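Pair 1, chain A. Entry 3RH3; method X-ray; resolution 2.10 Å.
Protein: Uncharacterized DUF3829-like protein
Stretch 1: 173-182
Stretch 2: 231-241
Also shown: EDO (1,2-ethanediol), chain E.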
# COMPACT_ATOMS: atom_id res chain seq x y z
N THR A 173 1.31 7.33 -3.23
CA THR A 173 2.64 7.01 -3.80
C THR A 173 3.57 6.48 -2.71
O THR A 173 4.24 5.47 -2.94
CB THR A 173 3.22 8.21 -4.54
OG1 THR A 173 2.22 8.72 -5.42
CG2 THR A 173 4.43 7.84 -5.39
N VAL A 174 3.53 7.09 -1.48
CA VAL A 174 4.35 6.65 -0.37
C VAL A 174 3.97 5.19 0.01
O VAL A 174 4.86 4.33 0.19
CB VAL A 174 4.28 7.62 0.86
CG1 VAL A 174 4.84 6.96 2.12
CG2 VAL A 174 5.01 8.93 0.56
N GLN A 175 2.66 4.93 0.10
CA GLN A 175 2.11 3.61 0.43
C GLN A 175 2.57 2.57 -0.62
O GLN A 175 2.97 1.47 -0.23
CB GLN A 175 0.58 3.72 0.50
CG GLN A 175 -0.14 2.38 0.66
CD GLN A 175 -1.63 2.55 0.76
OE1 GLN A 175 -2.22 2.37 1.82
NE2 GLN A 175 -2.28 2.93 -0.33
N SER A 176 2.55 2.92 -1.92
CA SER A 176 3.05 2.02 -2.99
C SER A 176 4.56 1.73 -2.80
O SER A 176 4.98 0.57 -2.91
CB SER A 176 2.82 2.63 -4.38
OG SER A 176 1.44 2.72 -4.66
N ILE A 177 5.35 2.77 -2.46
CA ILE A 177 6.80 2.59 -2.24
C ILE A 177 7.04 1.64 -1.05
O ILE A 177 7.91 0.75 -1.13
CB ILE A 177 7.54 3.94 -2.05
CG1 ILE A 177 7.41 4.80 -3.33
CG2 ILE A 177 9.02 3.72 -1.72
CD1 ILE A 177 7.65 6.27 -3.14
N MSE A 178 6.27 1.83 0.06
CA MSE A 178 6.41 1.00 1.26
C MSE A 178 6.03 -0.44 0.94
O MSE A 178 6.73 -1.36 1.37
CB MSE A 178 5.59 1.56 2.42
CG MSE A 178 6.28 2.78 3.06
SE MSE A 178 7.89 2.23 4.02
CE MSE A 178 7.03 1.77 5.65
N ASN A 179 4.98 -0.63 0.14
CA ASN A 179 4.55 -1.95 -0.30
C ASN A 179 5.65 -2.65 -1.11
O ASN A 179 5.91 -3.84 -0.88
CB ASN A 179 3.26 -1.87 -1.13
CG ASN A 179 2.67 -3.22 -1.45
OD1 ASN A 179 2.59 -4.12 -0.61
ND2 ASN A 179 2.32 -3.43 -2.69
N LEU A 180 6.31 -1.92 -2.02
CA LEU A 180 7.40 -2.45 -2.83
C LEU A 180 8.62 -2.76 -1.98
O LEU A 180 9.30 -3.77 -2.21
CB LEU A 180 7.77 -1.49 -3.96
CG LEU A 180 6.70 -1.37 -5.07
CD1 LEU A 180 6.88 -0.08 -5.88
CD2 LEU A 180 6.66 -2.62 -5.95
N TYR A 181 8.89 -1.91 -0.97
CA TYR A 181 10.01 -2.12 -0.08
C TYR A 181 9.75 -3.33 0.85
O TYR A 181 10.67 -4.13 1.05
CB TYR A 181 10.30 -0.86 0.74
CG TYR A 181 11.45 -1.08 1.70
CD1 TYR A 181 12.77 -1.05 1.25
CD2 TYR A 181 11.22 -1.42 3.03
CE1 TYR A 181 13.82 -1.40 2.08
CE2 TYR A 181 12.27 -1.71 3.89
CZ TYR A 181 13.57 -1.67 3.42
OH TYR A 181 14.60 -2.02 4.26
N SER A 182 8.53 -3.44 1.41
CA SER A 182 8.09 -4.44 2.40
C SER A 182 8.24 -5.92 1.99
O SER A 182 7.86 -6.80 2.76
CB SER A 182 6.62 -4.19 2.75
OG SER A 182 5.69 -4.79 1.86
N SER A 231 11.63 13.87 3.95
CA SER A 231 12.28 13.06 4.99
C SER A 231 12.10 11.60 4.69
O SER A 231 13.04 10.83 4.82
CB SER A 231 11.71 13.37 6.37
OG SER A 231 12.29 14.59 6.77
N PHE A 232 10.89 11.23 4.26
CA PHE A 232 10.55 9.85 3.89
C PHE A 232 11.44 9.43 2.75
O PHE A 232 12.01 8.34 2.76
CB PHE A 232 9.05 9.69 3.52
CG PHE A 232 8.81 8.36 2.85
CD1 PHE A 232 8.78 7.19 3.60
CD2 PHE A 232 8.76 8.27 1.46
CE1 PHE A 232 8.64 5.94 2.96
CE2 PHE A 232 8.64 7.02 0.83
CZ PHE A 232 8.58 5.87 1.59
N MSE A 233 11.55 10.28 1.76
CA MSE A 233 12.36 10.05 0.57
C MSE A 233 13.86 9.85 0.88
O MSE A 233 14.49 8.98 0.26
CB MSE A 233 12.16 11.20 -0.43
CG MSE A 233 10.83 11.06 -1.17
SE MSE A 233 10.53 12.47 -2.45
CE MSE A 233 11.24 11.70 -3.94
N ASN A 234 14.40 10.60 1.86
CA ASN A 234 15.78 10.46 2.29
C ASN A 234 15.98 9.12 2.99
O ASN A 234 16.97 8.43 2.73
CB ASN A 234 16.19 11.63 3.21
CG ASN A 234 16.29 12.96 2.49
OD1 ASN A 234 16.56 13.03 1.29
ND2 ASN A 234 16.11 14.04 3.21
N ASP A 235 15.02 8.76 3.86
CA ASP A 235 15.05 7.50 4.61
C ASP A 235 14.88 6.31 3.65
O ASP A 235 15.61 5.33 3.78
CB ASP A 235 13.95 7.49 5.69
CG ASP A 235 14.11 8.51 6.82
OD1 ASP A 235 15.07 9.34 6.76
OD2 ASP A 235 13.30 8.46 7.77
N MSE A 236 13.97 6.41 2.67
CA MSE A 236 13.73 5.32 1.72
C MSE A 236 14.93 5.19 0.77
O MSE A 236 15.33 4.06 0.52
CB MSE A 236 12.39 5.48 0.96
CG MSE A 236 12.09 4.34 -0.02
SE MSE A 236 12.26 2.52 0.77
CE MSE A 236 10.50 2.46 1.73
N GLN A 237 15.56 6.30 0.31
CA GLN A 237 16.74 6.17 -0.57
C GLN A 237 17.83 5.34 0.10
O GLN A 237 18.43 4.49 -0.55
CB GLN A 237 17.33 7.53 -0.91
CG GLN A 237 16.86 8.12 -2.21
CD GLN A 237 17.90 9.08 -2.75
OE1 GLN A 237 18.64 8.77 -3.68
NE2 GLN A 237 17.98 10.27 -2.18
N LYS A 238 18.06 5.61 1.41
CA LYS A 238 19.05 4.94 2.25
C LYS A 238 18.67 3.49 2.45
O LYS A 238 19.54 2.63 2.35
CB LYS A 238 19.19 5.66 3.61
CG LYS A 238 20.26 5.06 4.54
CD LYS A 238 19.97 5.30 6.02
CE LYS A 238 20.41 4.15 6.89
NZ LYS A 238 19.50 3.93 8.06
N ALA A 239 17.41 3.22 2.79
CA ALA A 239 16.94 1.85 3.01
C ALA A 239 17.08 1.01 1.72
O ALA A 239 17.60 -0.10 1.75
CB ALA A 239 15.48 1.86 3.46
N ARG A 240 16.64 1.57 0.61
CA ARG A 240 16.64 0.94 -0.71
C ARG A 240 18.10 0.68 -1.24
O ARG A 240 18.35 -0.30 -1.96
CB ARG A 240 15.80 1.81 -1.68
CG ARG A 240 16.41 2.09 -3.08
CD ARG A 240 15.95 1.02 -3.97
NE ARG A 240 16.45 1.06 -5.34
CZ ARG A 240 17.36 0.23 -5.82
NH1 ARG A 240 18.05 -0.57 -5.01
NH2 ARG A 240 17.61 0.19 -7.13
N SER A 241 19.05 1.56 -0.88
CA SER A 241 20.45 1.44 -1.32
C SER A 241 21.13 0.17 -0.79
O SER A 241 22.16 -0.23 -1.33
CB SER A 241 21.25 2.65 -0.87
OG SER A 241 21.04 3.67 -1.83
C1 EDO E . 2.66 -8.96 2.15
O1 EDO E . 3.18 -9.99 1.29
C2 EDO E . 1.67 -8.05 1.44
O2 EDO E . 2.24 -6.74 1.30
O HOH W 1 17.12 -2.07 3.46

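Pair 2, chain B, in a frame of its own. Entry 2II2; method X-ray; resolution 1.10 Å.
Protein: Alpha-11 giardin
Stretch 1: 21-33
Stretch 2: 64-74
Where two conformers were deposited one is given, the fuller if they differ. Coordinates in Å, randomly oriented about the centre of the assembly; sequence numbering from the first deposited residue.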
# COMPACT_ATOMS: atom_id res chain seq x y z
N ASN B 21 -14.82 15.65 16.32
CA ASN B 21 -15.15 16.40 15.13
C ASN B 21 -14.29 15.95 13.97
O ASN B 21 -13.24 16.53 13.70
CB ASN B 21 -15.01 17.90 15.38
CG ASN B 21 -15.69 18.74 14.32
OD1 ASN B 21 -15.69 18.38 13.14
ND2 ASN B 21 -16.28 19.86 14.72
N GLU B 22 -14.78 14.91 13.29
CA GLU B 22 -14.03 14.29 12.20
C GLU B 22 -13.84 15.24 11.03
O GLU B 22 -12.82 15.16 10.33
CB GLU B 22 -14.74 13.02 11.76
CG GLU B 22 -14.72 11.94 12.80
CD GLU B 22 -15.32 10.62 12.33
OE1 GLU B 22 -15.88 10.56 11.21
OE2 GLU B 22 -15.25 9.65 13.09
N GLU B 23 -14.84 16.08 10.77
CA GLU B 23 -14.75 17.05 9.69
C GLU B 23 -13.59 18.02 9.94
O GLU B 23 -12.74 18.23 9.08
CB GLU B 23 -16.07 17.82 9.54
CG GLU B 23 -17.24 16.98 9.04
CD GLU B 23 -18.57 17.72 9.02
OE1 GLU B 23 -18.73 18.70 9.77
OE2 GLU B 23 -19.46 17.32 8.24
N GLU B 24 -13.55 18.60 11.14
CA GLU B 24 -12.51 19.54 11.47
C GLU B 24 -11.14 18.87 11.60
O GLU B 24 -10.11 19.52 11.38
CB GLU B 24 -12.86 20.34 12.72
CG GLU B 24 -12.13 21.65 12.68
CD GLU B 24 -12.56 22.62 13.75
OE1 GLU B 24 -13.63 22.44 14.39
OE2 GLU B 24 -11.78 23.57 13.94
N LEU B 25 -11.11 17.59 11.98
CA LEU B 25 -9.83 16.90 12.04
C LEU B 25 -9.19 16.83 10.66
O LEU B 25 -7.96 16.93 10.53
CB LEU B 25 -9.98 15.53 12.69
CG LEU B 25 -8.69 14.72 12.85
CD1 LEU B 25 -7.69 15.45 13.73
CD2 LEU B 25 -8.98 13.34 13.38
N VAL B 26 -10.01 16.65 9.64
CA VAL B 26 -9.48 16.63 8.27
C VAL B 26 -8.82 17.95 7.90
O VAL B 26 -7.68 17.98 7.42
CB VAL B 26 -10.58 16.29 7.25
CG1 VAL B 26 -10.11 16.41 5.82
CG2 VAL B 26 -11.11 14.87 7.48
N THR B 27 -9.53 19.05 8.12
CA THR B 27 -8.98 20.35 7.75
C THR B 27 -7.75 20.70 8.61
O THR B 27 -6.79 21.29 8.11
CB THR B 27 -10.05 21.43 7.80
OG1 THR B 27 -10.55 21.55 9.13
CG2 THR B 27 -11.18 21.08 6.88
N PHE B 28 -7.79 20.35 9.89
CA PHE B 28 -6.63 20.56 10.74
C PHE B 28 -5.39 19.82 10.21
O PHE B 28 -4.27 20.36 10.14
CB PHE B 28 -6.93 20.13 12.19
CG PHE B 28 -5.74 20.27 13.10
CD1 PHE B 28 -5.47 21.48 13.76
CD2 PHE B 28 -4.87 19.22 13.28
CE1 PHE B 28 -4.37 21.61 14.59
CE2 PHE B 28 -3.75 19.34 14.08
CZ PHE B 28 -3.50 20.54 14.74
N THR B 29 -5.60 18.56 9.85
CA THR B 29 -4.51 17.71 9.39
C THR B 29 -3.88 18.25 8.12
O THR B 29 -2.68 18.11 7.92
CB THR B 29 -4.99 16.27 9.24
OG1 THR B 29 -5.42 15.79 10.51
CG2 THR B 29 -3.88 15.35 8.74
N SER B 30 -4.69 18.90 7.29
CA SER B 30 -4.23 19.41 6.00
C SER B 30 -3.12 20.47 6.11
O SER B 30 -2.40 20.75 5.13
CB SER B 30 -5.41 20.02 5.22
OG SER B 30 -5.70 21.34 5.68
N ARG B 31 -2.94 21.05 7.30
CA ARG B 31 -2.03 22.16 7.46
C ARG B 31 -0.57 21.79 7.48
O ARG B 31 0.27 22.67 7.29
CB ARG B 31 -2.33 22.89 8.78
CG ARG B 31 -3.67 23.52 8.84
CD ARG B 31 -3.74 24.38 10.07
NE ARG B 31 -5.09 24.36 10.56
CZ ARG B 31 -5.42 24.58 11.82
NH1 ARG B 31 -4.46 24.85 12.71
NH2 ARG B 31 -6.69 24.54 12.17
N TRP B 32 -0.27 20.52 7.71
CA TRP B 32 1.07 20.11 8.15
C TRP B 32 1.84 19.22 7.19
O TRP B 32 1.29 18.25 6.67
CB TRP B 32 0.96 19.40 9.51
CG TRP B 32 0.04 20.10 10.47
CD1 TRP B 32 -1.25 19.77 10.77
CD2 TRP B 32 0.34 21.28 11.24
NE1 TRP B 32 -1.78 20.66 11.67
CE2 TRP B 32 -0.82 21.59 11.98
CE3 TRP B 32 1.46 22.11 11.36
CZ2 TRP B 32 -0.88 22.69 12.84
CZ3 TRP B 32 1.41 23.19 12.24
CH2 TRP B 32 0.25 23.47 12.97
N SER B 33 3.13 19.52 7.01
CA SER B 33 4.03 18.62 6.28
C SER B 33 4.32 17.35 7.11
O SER B 33 4.00 17.30 8.30
CB SER B 33 5.33 19.33 5.98
OG SER B 33 6.04 19.53 7.18
N PRO B 64 -12.41 2.75 8.97
CA PRO B 64 -11.49 3.27 7.97
C PRO B 64 -11.11 4.74 8.12
O PRO B 64 -9.99 5.12 7.75
CB PRO B 64 -12.20 2.97 6.63
CG PRO B 64 -13.62 2.84 6.98
CD PRO B 64 -13.67 2.28 8.38
N TYR B 65 -12.02 5.58 8.61
CA TYR B 65 -11.65 6.96 8.90
C TYR B 65 -10.55 7.00 9.99
O TYR B 65 -9.52 7.65 9.83
CB TYR B 65 -12.88 7.80 9.28
CG TYR B 65 -12.50 9.21 9.68
CD1 TYR B 65 -12.42 10.25 8.74
CD2 TYR B 65 -12.13 9.49 10.98
CE1 TYR B 65 -12.02 11.51 9.10
CE2 TYR B 65 -11.73 10.76 11.36
CZ TYR B 65 -11.68 11.78 10.42
OH TYR B 65 -11.28 13.03 10.78
N GLU B 66 -10.75 6.26 11.08
CA GLU B 66 -9.70 6.19 12.10
C GLU B 66 -8.39 5.65 11.49
O GLU B 66 -7.32 6.18 11.78
CB GLU B 66 -10.11 5.26 13.25
CG GLU B 66 -9.18 5.37 14.48
CD GLU B 66 -9.16 4.12 15.34
OE1 GLU B 66 -8.55 3.10 14.89
OE2 GLU B 66 -9.73 4.15 16.44
N ASP B 67 -8.49 4.60 10.67
CA ASP B 67 -7.31 3.97 10.09
C ASP B 67 -6.50 4.96 9.27
O ASP B 67 -5.29 5.02 9.40
CB ASP B 67 -7.69 2.84 9.14
CG ASP B 67 -8.16 1.58 9.82
OD1 ASP B 67 -7.99 1.44 11.05
OD2 ASP B 67 -8.71 0.72 9.09
N VAL B 68 -7.16 5.71 8.38
CA VAL B 68 -6.41 6.61 7.51
C VAL B 68 -5.74 7.71 8.32
O VAL B 68 -4.61 8.12 8.04
CB VAL B 68 -7.28 7.16 6.34
CG1 VAL B 68 -8.27 8.21 6.80
CG2 VAL B 68 -6.36 7.72 5.26
N MET B 69 -6.42 8.18 9.36
CA MET B 69 -5.85 9.20 10.22
C MET B 69 -4.68 8.68 11.07
O MET B 69 -3.62 9.33 11.20
CB MET B 69 -6.94 9.80 11.12
CG MET B 69 -7.80 10.83 10.47
SD MET B 69 -6.79 12.29 10.11
CE MET B 69 -7.93 13.31 9.18
N ALA B 70 -4.87 7.50 11.67
CA ALA B 70 -3.83 6.92 12.50
C ALA B 70 -2.59 6.54 11.72
O ALA B 70 -1.48 6.72 12.21
CB ALA B 70 -4.34 5.73 13.30
N LEU B 71 -2.79 6.02 10.51
CA LEU B 71 -1.66 5.71 9.65
C LEU B 71 -1.01 6.99 9.11
O LEU B 71 0.22 7.13 9.15
CB LEU B 71 -2.08 4.79 8.50
CG LEU B 71 -2.46 3.36 8.85
CD1 LEU B 71 -2.96 2.65 7.60
CD2 LEU B 71 -1.30 2.56 9.49
N GLY B 72 -1.84 7.91 8.63
CA GLY B 72 -1.34 9.13 8.01
C GLY B 72 -0.58 10.02 9.00
O GLY B 72 0.40 10.66 8.63
N TRP B 73 -1.01 10.08 10.26
CA TRP B 73 -0.31 10.87 11.28
C TRP B 73 1.00 10.27 11.78
O TRP B 73 1.80 10.96 12.40
CB TRP B 73 -1.24 11.15 12.47
CG TRP B 73 -2.04 12.37 12.31
CD1 TRP B 73 -3.33 12.49 11.86
CD2 TRP B 73 -1.58 13.69 12.58
NE1 TRP B 73 -3.70 13.82 11.86
CE2 TRP B 73 -2.65 14.58 12.30
CE3 TRP B 73 -0.38 14.21 13.06
CZ2 TRP B 73 -2.54 15.97 12.47
CZ3 TRP B 73 -0.28 15.61 13.24
CH2 TRP B 73 -1.34 16.46 12.93
N ASP B 74 1.19 8.96 11.57
CA ASP B 74 2.38 8.29 12.09
C ASP B 74 3.58 8.50 11.15
O ASP B 74 3.42 8.95 10.01
CB ASP B 74 2.09 6.78 12.20
CG ASP B 74 2.97 6.06 13.22
OD1 ASP B 74 3.90 6.67 13.80
OD2 ASP B 74 2.68 4.86 13.44

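Two helices lying nearly alongside each other, running the same way and about 12 Å apart, leave a gap that side chains of quite different kinds can fill. In pair 1 the axes approach to 11.8 Å at an angle of 19°, in pair 2 to 12.0 Å at 24°, and 14 central residues superpose with an RMSD of 0.6 Å. At this spacing the backbones do not touch, so the contact depends on long or bulky side chains.

One shared solution is an aromatic ring early in the second helix. Phe232(A) matches Tyr65(B), both with chi1 in the t well. The first-helix residue opposite, Val174(A) or its match Glu22(B), covers one face of the ring: Val174(A) CG1 sits 3.9 Å from the centroid of the Phe232(A) ring, close to its normal, whereas in pair 2 the carboxylate carbon of Glu22(B) lies over the face and its CG approaches Tyr65(B) CE2 at 3.5 Å. The tyrosine hydroxyl adds what phenylalanine cannot, a weak hydrogen bond from Tyr65(B) OH to Glu22(B) O at 2.7 Å.

One turn further on, methionines coincide. Met236(A), a selenomethionine, and Met69(B) have side-chain centres 0.9 Å apart after superposition, although their rotamers differ (t, p, p against m, m, t). Each meets the same three first-helix positions. Ile177(A) CG2 lies 3.6 Å from Met236(A) CG, and Leu25(B) CG 4.0 Å from Met69(B) CE. The neighbouring position holds selenomethionine Met178(A), whose SE is 3.5 Å from Met236(A) CE, or the shorter Val26(B), whose CG2 is 3.9 Å from Met69(B) CE. Both also reach the edge of the aromatic ring. At the third position, Tyr181(A) CB lies 3.5 Å from Met236(A) CE and Thr29(B) OG1 3.8 Å from Met69(B) CE.

At the C-terminal end the bulk changes sides. Pair 1 places Tyr181(A) on the first helix against small Ala239(A), with Tyr181(A) CE1 3.9 Å from Ala239(A) CB; a water accepts from Tyr181(A) OH at 2.6 Å and donates to Ala239(A) O at 2.7 Å, linking the helices. In pair 2 these positions are Thr29(B) and Gly72(B), and the large residue is Trp73(B), the match of Arg240(A). The arginine's end leads away, but the indole comes nearer, and Trp73(B) NE1 donates to Thr29(B) OG1 at 2.9 Å. That hydroxyl in turn donates to Leu25(B) O at 2.8 Å. Phe28(B), unlike its match Leu180(A), joins the contact, its CE2 3.9 Å from Trp73(B) CH2.

The same backbone spacing thus accommodates different side chains, and at the C-terminal end the large aromatic residue comes from the first helix in pair 1 and from the second in pair 2.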